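Local coordinates for Tll1590 protein (Thermosynechococcus elongatus, PDB 6LDQ) that belongs to the sucrose-phosphate synthase proteins and has a Rossmann-like glycosyl transferase 4-like domain of the GT-B clan, at residues P7-S12 / Y104-I109; I31-L36 / H110-L115; V47-R52 / C68-L73. All blocks are in the same frame, centred on the assembly; numbering follows the deposited sequence.

Interaction 1 of 3, residues P7-S12 / Y104-I109; sequences PIALIS and YGYPLI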
# COMPACT_ATOMS: atom_id res chain seq x y z
N PRO A 7 -4.91 9.40 -10.26
CA PRO A 7 -5.47 8.97 -9.03
C PRO A 7 -4.64 7.80 -8.50
O PRO A 7 -4.57 6.86 -9.19
CB PRO A 7 -6.92 8.66 -9.40
CG PRO A 7 -6.83 8.23 -10.82
CD PRO A 7 -5.59 8.88 -11.41
N ILE A 8 -3.97 7.98 -7.38
CA ILE A 8 -3.19 6.86 -6.80
C ILE A 8 -3.85 6.44 -5.49
O ILE A 8 -4.40 7.26 -4.86
CB ILE A 8 -1.71 7.18 -6.60
CG1 ILE A 8 -1.49 8.20 -5.48
CG2 ILE A 8 -0.99 7.54 -7.87
CD1 ILE A 8 -0.06 8.41 -5.21
N ALA A 9 -3.78 5.17 -5.18
CA ALA A 9 -4.34 4.61 -3.97
C ALA A 9 -3.20 4.05 -3.13
O ALA A 9 -2.37 3.30 -3.65
CB ALA A 9 -5.37 3.52 -4.27
N LEU A 10 -3.16 4.45 -1.87
CA LEU A 10 -2.33 3.80 -0.86
C LEU A 10 -3.26 2.93 -0.02
O LEU A 10 -4.39 3.33 0.29
CB LEU A 10 -1.59 4.81 0.02
CG LEU A 10 -0.28 5.46 -0.48
CD1 LEU A 10 -0.33 5.96 -1.90
CD2 LEU A 10 0.17 6.57 0.48
N ILE A 11 -2.80 1.73 0.33
CA ILE A 11 -3.62 0.80 1.09
C ILE A 11 -2.85 0.36 2.32
O ILE A 11 -1.72 -0.12 2.21
CB ILE A 11 -4.03 -0.42 0.25
CG1 ILE A 11 -4.98 -0.02 -0.86
CG2 ILE A 11 -4.72 -1.46 1.14
CD1 ILE A 11 -5.16 -1.09 -1.88
N SER A 12 -3.49 0.51 3.50
CA SER A 12 -3.01 0.07 4.80
C SER A 12 -4.23 -0.48 5.55
O SER A 12 -4.83 0.19 6.39
CB SER A 12 -2.35 1.20 5.57
OG SER A 12 -1.83 0.75 6.80
N TYR A 104 -12.47 5.02 -9.93
CA TYR A 104 -11.28 5.87 -10.01
C TYR A 104 -10.18 5.27 -10.86
O TYR A 104 -9.32 6.02 -11.34
CB TYR A 104 -10.76 6.18 -8.61
CG TYR A 104 -11.72 7.07 -7.86
CD1 TYR A 104 -11.67 8.45 -8.00
CD2 TYR A 104 -12.70 6.53 -7.06
CE1 TYR A 104 -12.58 9.27 -7.34
CE2 TYR A 104 -13.60 7.32 -6.40
CZ TYR A 104 -13.54 8.69 -6.54
OH TYR A 104 -14.45 9.46 -5.86
N GLY A 105 -10.20 3.96 -11.08
CA GLY A 105 -9.25 3.33 -11.99
C GLY A 105 -7.79 3.57 -11.69
O GLY A 105 -6.98 3.65 -12.62
N TYR A 106 -7.42 3.69 -10.41
CA TYR A 106 -6.06 3.97 -9.95
C TYR A 106 -4.96 3.31 -10.78
O TYR A 106 -4.81 2.08 -10.74
CB TYR A 106 -5.91 3.53 -8.49
CG TYR A 106 -6.96 4.10 -7.56
CD1 TYR A 106 -6.93 5.44 -7.19
CD2 TYR A 106 -7.98 3.31 -7.07
CE1 TYR A 106 -7.90 5.98 -6.34
CE2 TYR A 106 -8.96 3.83 -6.22
CZ TYR A 106 -8.91 5.16 -5.86
OH TYR A 106 -9.89 5.67 -5.02
N PRO A 107 -4.16 4.09 -11.52
CA PRO A 107 -3.04 3.50 -12.27
C PRO A 107 -1.89 3.03 -11.40
O PRO A 107 -1.02 2.31 -11.89
CB PRO A 107 -2.58 4.66 -13.19
CG PRO A 107 -3.12 5.92 -12.55
CD PRO A 107 -4.44 5.48 -11.95
N LEU A 108 -1.83 3.49 -10.17
CA LEU A 108 -0.79 3.07 -9.24
C LEU A 108 -1.48 2.77 -7.92
O LEU A 108 -2.37 3.52 -7.48
CB LEU A 108 0.29 4.13 -9.05
CG LEU A 108 1.52 3.88 -8.16
CD1 LEU A 108 2.73 4.61 -8.77
CD2 LEU A 108 1.26 4.37 -6.75
N ILE A 109 -1.10 1.66 -7.31
CA ILE A 109 -1.59 1.29 -6.00
C ILE A 109 -0.38 0.92 -5.17
O ILE A 109 0.42 0.08 -5.59
CB ILE A 109 -2.58 0.11 -6.07
CG1 ILE A 109 -3.78 0.45 -6.98
CG2 ILE A 109 -3.06 -0.23 -4.68
CD1 ILE A 109 -4.94 -0.55 -6.84

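Interaction 2 of 3, residues I31-L36 / H110-L115; sequences IYVRQL and HTNYWL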
# COMPACT_ATOMS: atom_id res chain seq x y z
N ILE A 31 0.99 4.59 11.03
CA ILE A 31 0.91 6.00 10.65
C ILE A 31 1.66 6.22 9.34
O ILE A 31 1.70 7.34 8.81
CB ILE A 31 1.46 6.89 11.79
CG1 ILE A 31 2.69 6.25 12.44
CG2 ILE A 31 0.38 7.13 12.83
CD1 ILE A 31 3.97 6.35 11.63
N TYR A 32 2.26 5.13 8.84
CA TYR A 32 3.12 5.20 7.67
C TYR A 32 2.37 5.76 6.47
O TYR A 32 2.88 6.65 5.76
CB TYR A 32 3.68 3.82 7.33
CG TYR A 32 4.58 3.79 6.11
CD1 TYR A 32 5.94 4.05 6.21
CD2 TYR A 32 4.06 3.51 4.84
CE1 TYR A 32 6.77 4.03 5.09
CE2 TYR A 32 4.87 3.50 3.72
CZ TYR A 32 6.23 3.75 3.85
OH TYR A 32 7.03 3.74 2.73
N VAL A 33 1.16 5.26 6.23
CA VAL A 33 0.43 5.62 5.03
C VAL A 33 -0.19 7.00 5.16
O VAL A 33 -0.09 7.83 4.24
CB VAL A 33 -0.63 4.54 4.73
CG1 VAL A 33 -1.73 5.10 3.87
CG2 VAL A 33 0.05 3.37 4.03
N ARG A 34 -0.81 7.28 6.31
CA ARG A 34 -1.42 8.59 6.53
C ARG A 34 -0.43 9.72 6.28
O ARG A 34 -0.73 10.70 5.59
CB ARG A 34 -1.99 8.69 7.94
CG ARG A 34 -3.09 9.73 8.08
CD ARG A 34 -2.66 10.88 8.97
NE ARG A 34 -3.51 12.06 8.79
CZ ARG A 34 -3.47 13.13 9.57
NH1 ARG A 34 -2.61 13.17 10.58
NH2 ARG A 34 -4.27 14.16 9.34
N GLN A 35 0.78 9.59 6.83
CA GLN A 35 1.74 10.68 6.67
C GLN A 35 2.28 10.72 5.26
O GLN A 35 2.43 11.80 4.68
CB GLN A 35 2.85 10.54 7.70
CG GLN A 35 2.36 10.79 9.13
CD GLN A 35 3.49 11.16 10.07
OE1 GLN A 35 3.89 12.32 10.15
NE2 GLN A 35 4.01 10.16 10.79
N LEU A 36 2.57 9.55 4.67
CA LEU A 36 3.07 9.51 3.30
C LEU A 36 2.11 10.20 2.33
O LEU A 36 2.51 11.12 1.60
CB LEU A 36 3.34 8.06 2.89
CG LEU A 36 3.84 7.83 1.46
CD1 LEU A 36 5.28 8.39 1.28
CD2 LEU A 36 3.77 6.38 1.09
N HIS A 110 -0.25 1.53 -3.99
CA HIS A 110 0.91 1.34 -3.12
C HIS A 110 0.42 0.73 -1.81
O HIS A 110 -0.27 1.40 -1.04
CB HIS A 110 1.65 2.67 -2.89
CG HIS A 110 2.89 2.55 -2.05
ND1 HIS A 110 3.71 3.62 -1.77
CD2 HIS A 110 3.43 1.48 -1.40
CE1 HIS A 110 4.71 3.23 -1.01
NE2 HIS A 110 4.57 1.93 -0.77
N THR A 111 0.77 -0.53 -1.58
CA THR A 111 0.30 -1.33 -0.46
C THR A 111 1.31 -1.31 0.68
O THR A 111 2.52 -1.18 0.45
CB THR A 111 0.05 -2.76 -0.93
OG1 THR A 111 1.19 -3.26 -1.64
CG2 THR A 111 -1.12 -2.77 -1.88
N ASN A 112 0.81 -1.41 1.91
CA ASN A 112 1.63 -1.27 3.11
C ASN A 112 1.49 -2.50 4.00
O ASN A 112 0.37 -2.82 4.43
CB ASN A 112 1.25 -0.05 3.93
CG ASN A 112 2.27 0.24 5.01
OD1 ASN A 112 3.45 0.51 4.72
ND2 ASN A 112 1.84 0.21 6.26
N TYR A 113 2.62 -3.12 4.34
CA TYR A 113 2.66 -4.37 5.11
C TYR A 113 2.07 -5.55 4.34
O TYR A 113 1.18 -5.39 3.49
CB TYR A 113 1.94 -4.21 6.46
CG TYR A 113 2.25 -5.32 7.45
CD1 TYR A 113 3.56 -5.66 7.76
CD2 TYR A 113 1.22 -6.01 8.09
CE1 TYR A 113 3.85 -6.66 8.67
CE2 TYR A 113 1.49 -7.01 8.99
CZ TYR A 113 2.81 -7.34 9.28
OH TYR A 113 3.07 -8.33 10.19
N TRP A 114 2.52 -6.77 4.66
CA TRP A 114 2.20 -7.91 3.81
C TRP A 114 0.70 -8.13 3.67
O TRP A 114 0.24 -8.61 2.62
CB TRP A 114 2.90 -9.18 4.34
CG TRP A 114 2.35 -9.78 5.59
CD1 TRP A 114 2.76 -9.55 6.87
CD2 TRP A 114 1.31 -10.78 5.68
NE1 TRP A 114 2.03 -10.33 7.76
CE2 TRP A 114 1.14 -11.08 7.05
CE3 TRP A 114 0.52 -11.44 4.74
CZ2 TRP A 114 0.21 -12.03 7.49
CZ3 TRP A 114 -0.40 -12.37 5.18
CH2 TRP A 114 -0.55 -12.65 6.54
N LEU A 115 -0.09 -7.77 4.70
CA LEU A 115 -1.54 -7.98 4.67
C LEU A 115 -2.20 -7.15 3.57
O LEU A 115 -2.99 -7.65 2.77
CB LEU A 115 -2.15 -7.63 6.04
CG LEU A 115 -1.86 -8.56 7.22
CD1 LEU A 115 -2.09 -7.83 8.52
CD2 LEU A 115 -2.75 -9.81 7.16

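Interaction 3 of 3, residues V47-R52 / C68-L73; sequences VDMFTR and CRTIRL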
# COMPACT_ATOMS: atom_id res chain seq x y z
N VAL A 47 -4.27 11.58 -3.98
CA VAL A 47 -4.05 10.41 -3.13
C VAL A 47 -5.33 10.02 -2.37
O VAL A 47 -5.82 10.80 -1.54
CB VAL A 47 -2.94 10.65 -2.10
CG1 VAL A 47 -2.73 9.36 -1.25
CG2 VAL A 47 -1.66 11.15 -2.75
N ASP A 48 -5.79 8.79 -2.58
CA ASP A 48 -6.82 8.14 -1.78
C ASP A 48 -6.15 7.04 -0.97
O ASP A 48 -5.57 6.12 -1.55
CB ASP A 48 -7.91 7.53 -2.68
CG ASP A 48 -8.85 8.60 -3.33
OD1 ASP A 48 -8.97 9.69 -2.76
OD2 ASP A 48 -9.45 8.30 -4.38
N MET A 49 -6.20 7.15 0.36
CA MET A 49 -5.66 6.15 1.27
C MET A 49 -6.81 5.34 1.86
O MET A 49 -7.80 5.92 2.31
CB MET A 49 -4.85 6.82 2.39
CG MET A 49 -3.55 7.48 1.95
SD MET A 49 -2.97 8.66 3.18
CE MET A 49 -4.12 9.98 2.82
N PHE A 50 -6.68 4.01 1.86
CA PHE A 50 -7.73 3.11 2.33
C PHE A 50 -7.23 2.32 3.54
O PHE A 50 -6.13 1.76 3.52
CB PHE A 50 -8.18 2.13 1.23
CG PHE A 50 -8.77 2.80 0.01
CD1 PHE A 50 -7.95 3.40 -0.96
CD2 PHE A 50 -10.15 2.84 -0.18
CE1 PHE A 50 -8.51 4.02 -2.08
CE2 PHE A 50 -10.71 3.46 -1.30
CZ PHE A 50 -9.88 4.05 -2.25
N THR A 51 -8.04 2.32 4.60
CA THR A 51 -7.82 1.48 5.76
C THR A 51 -9.18 0.90 6.15
O THR A 51 -10.22 1.27 5.58
CB THR A 51 -7.14 2.26 6.91
OG1 THR A 51 -6.83 1.37 8.01
CG2 THR A 51 -8.02 3.43 7.41
N ARG A 52 -9.18 -0.05 7.08
CA ARG A 52 -10.43 -0.65 7.51
C ARG A 52 -11.11 0.22 8.57
O ARG A 52 -10.46 0.96 9.31
CB ARG A 52 -10.20 -2.07 8.07
CG ARG A 52 -9.38 -2.11 9.36
CD ARG A 52 -9.14 -3.59 9.80
NE ARG A 52 -10.37 -4.34 9.66
CZ ARG A 52 -11.19 -4.60 10.68
NH1 ARG A 52 -10.86 -4.19 11.89
NH2 ARG A 52 -12.33 -5.26 10.48
N CYS A 68 -6.48 14.87 -1.29
CA CYS A 68 -5.96 13.89 -0.35
C CYS A 68 -7.05 13.53 0.65
O CYS A 68 -7.58 14.41 1.33
CB CYS A 68 -4.72 14.43 0.38
SG CYS A 68 -4.10 13.36 1.71
N ARG A 69 -7.37 12.24 0.76
CA ARG A 69 -8.37 11.79 1.73
C ARG A 69 -8.05 10.38 2.20
O ARG A 69 -7.34 9.63 1.53
CB ARG A 69 -9.78 11.81 1.13
CG ARG A 69 -9.90 11.05 -0.16
CD ARG A 69 -11.21 11.36 -0.91
NE ARG A 69 -11.35 10.46 -2.06
CZ ARG A 69 -12.50 10.09 -2.60
NH1 ARG A 69 -13.66 10.55 -2.13
NH2 ARG A 69 -12.50 9.27 -3.64
N THR A 70 -8.59 10.04 3.36
CA THR A 70 -8.60 8.66 3.87
C THR A 70 -10.01 8.11 3.70
O THR A 70 -10.99 8.79 4.03
CB THR A 70 -8.18 8.60 5.34
OG1 THR A 70 -6.91 9.22 5.50
CG2 THR A 70 -8.09 7.13 5.84
N ILE A 71 -10.11 6.88 3.19
CA ILE A 71 -11.38 6.18 3.04
C ILE A 71 -11.35 4.96 3.97
O ILE A 71 -10.40 4.16 3.94
CB ILE A 71 -11.61 5.77 1.58
CG1 ILE A 71 -11.98 7.01 0.74
CG2 ILE A 71 -12.68 4.72 1.48
CD1 ILE A 71 -11.57 6.93 -0.73
N ARG A 72 -12.36 4.84 4.83
CA ARG A 72 -12.44 3.73 5.77
C ARG A 72 -13.49 2.75 5.27
O ARG A 72 -14.66 3.10 5.10
CB ARG A 72 -12.75 4.22 7.19
CG ARG A 72 -11.66 5.12 7.73
CD ARG A 72 -11.99 5.72 9.08
NE ARG A 72 -11.88 4.74 10.15
CZ ARG A 72 -10.74 4.40 10.75
NH1 ARG A 72 -9.61 4.97 10.37
NH2 ARG A 72 -10.74 3.49 11.71
N LEU A 73 -13.07 1.52 5.02
CA LEU A 73 -13.93 0.54 4.39
C LEU A 73 -14.43 -0.42 5.44
O LEU A 73 -13.68 -0.83 6.33
CB LEU A 73 -13.19 -0.22 3.29
CG LEU A 73 -12.54 0.58 2.15
CD1 LEU A 73 -11.55 -0.31 1.41
CD2 LEU A 73 -13.59 1.13 1.19

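Interaction 1 of 3, residues P7-S12 / Y104-I109
Pairing of two parallel strands in the middle of the Rossmann-like sheet of a GT-B-type domain joins Ala-9 of strand 8-11 to Leu-108 and Ile-109 of strand 108-112. Ala-9 N gives a nearly straight hydrogen bond to Leu-108 O (3.2 Å, 169° at the hydrogen), while the CA-H of Ile-109 points at Ala-9 O. The methyl of Ala-9 sits over the centre of the Tyr-106 ring, a CH-pi contact with CB 3.7 Å from the ring centroid and 11° off its normal; CB of Tyr-104 lies against the opposite face, nearer the rim. At the edge of the same ring comes the backbone of Pro-7, whose O is 3.4 Å from Tyr-106 CD1. The side chains of Pro-7 and Pro-107 cross at about a right angle, their CD atoms 3.6 Å apart. Pro-7 O is buried without a hydrogen-bond partner, though Tyr-106 CA lies 3.3 Å from it, with its hydrogen toward that oxygen. Ile-11 holds CG1 anti to its carbonyl carbon (chi1 -67°), and CD1 beyond meets Ile-109 CG2 at 3.6 Å. Ala-9, Ile-11 and Ile-109 face helix 90-104, where all three touch Phe-97. Ile-8 and Leu-108, side by side on the other face with CG2 against CB, are covered by Tyr-211 of helix 200-216, and strand 47-52 flanks strand 8-11 on its far edge.

Interaction 2 of 3, residues I31-L36 / H110-L115
Tyr-32 and Asn-112 meet with their flat groups almost parallel, ring and amide planes only 6° apart, although the two side chains run obliquely to each other. Asn-112 CG is anti to its backbone N (chi1 -169°), and the amide beyond it brings OD1 to 3.1 Å from Tyr-32 CD2 and 3.5 Å from CE2. That oxygen takes its hydrogen bond from elsewhere, from His-136 NE2, and the ring of His-136 also packs edge-to-face with Tyr-32. Tyr-32 likewise holds CG anti to the backbone N; farther out, its hydroxyl is hydrogen-bonded to Thr-134 OG1. Helix 32-42 packs on one face of the Rossmann-like alpha/beta sheet, its first turns meeting the C-terminal end of strand 108-112; the N-to-C directions of helix 32-36 and strand 110-112 make 143°, nearer antiparallel than crossed. Val-33 and Asn-112 slide past each other in opposite directions, with the CG2 methyl of Val-33 3.6 Å from Asn-112 CB. One turn on, Leu-36 crosses His-110 at about a right angle and sets CD2 3.9 Å from His-110 CE1 and 4.0 Å from ND1. Both nitrogens of this buried imidazole are engaged, ND1 with Tyr-211 OH and NE2 with Thr-134 OG1, two bonds that fix the rotation of the ring beside the leucine methyl.

Interaction 3 of 3, residues V47-R52 / C68-L73
Asp-48 and Arg-69 project from the same face of two neighbouring parallel strands, 47-52 and 68-73, of the Rossmann-like sheet, and form a two-pronged salt bridge. The arginine comes side-on: NE gives its hydrogen to OD1 of Asp-48 at 2.6 Å and NH2 to OD2 at 3.3 Å. Both acceptors lie within a few degrees of the guanidinium plane, yet the carboxylate is turned about 50° against it, and each oxygen is approached from well above the carboxylate plane. Arg-69 CG stands between its backbone N and carbonyl carbon (chi1 53°), and from there the chain extends to NE. The hydroxyl of Tyr-106 is a further partner of Asp-48 OD2, and Ile-71 CD1 lies over one face of the guanidinium, toward its rim. On this side of the sheet Phe-50 and Ile-71 run side by side in the same direction, with ring carbon CD2 of Phe-50 3.6 Å from Ile-71 CG2; Leu-73 CD1 also reaches Phe-50 CD2, at 3.8 Å. Phe-97 and Tyr-100 of helix 90-104 meet the same ring edge-to-face. The other side carries Met-49, whose chain bends at its last torsion (chi3 -76°) and brings CE to 3.6 Å from Cys-68 SG, and Thr-51, which runs alongside Arg-72. Arg-72 is itself salt-bridged to Asp-58. Between the two layers five backbone hydrogen bonds tie the strands in regular parallel register, the shortest from Ile-71 N to Met-49 O at 2.7 Å.

Overall arrangement
All three contacts belong to one sheet, in which strands 68-73, 47-52, 8-11 and 108-112 lie next to one another in that order. Interaction 3 joins the first two and interaction 1 the last two; their centres are about 10 Å apart, bridged by strand pairing between 8-11 and 47-52. Interaction 2, its centre about 12 Å from that of interaction 1 and 11 Å from that of interaction 3, lays helix 32-42 on the sheet, where Val-33 and Arg-34 also touch Met-49. Along the chain interactions 1 and 2 cross, and interaction 3 is nested inside both, so distant parts of the sequence build one compact Rossmann-like core.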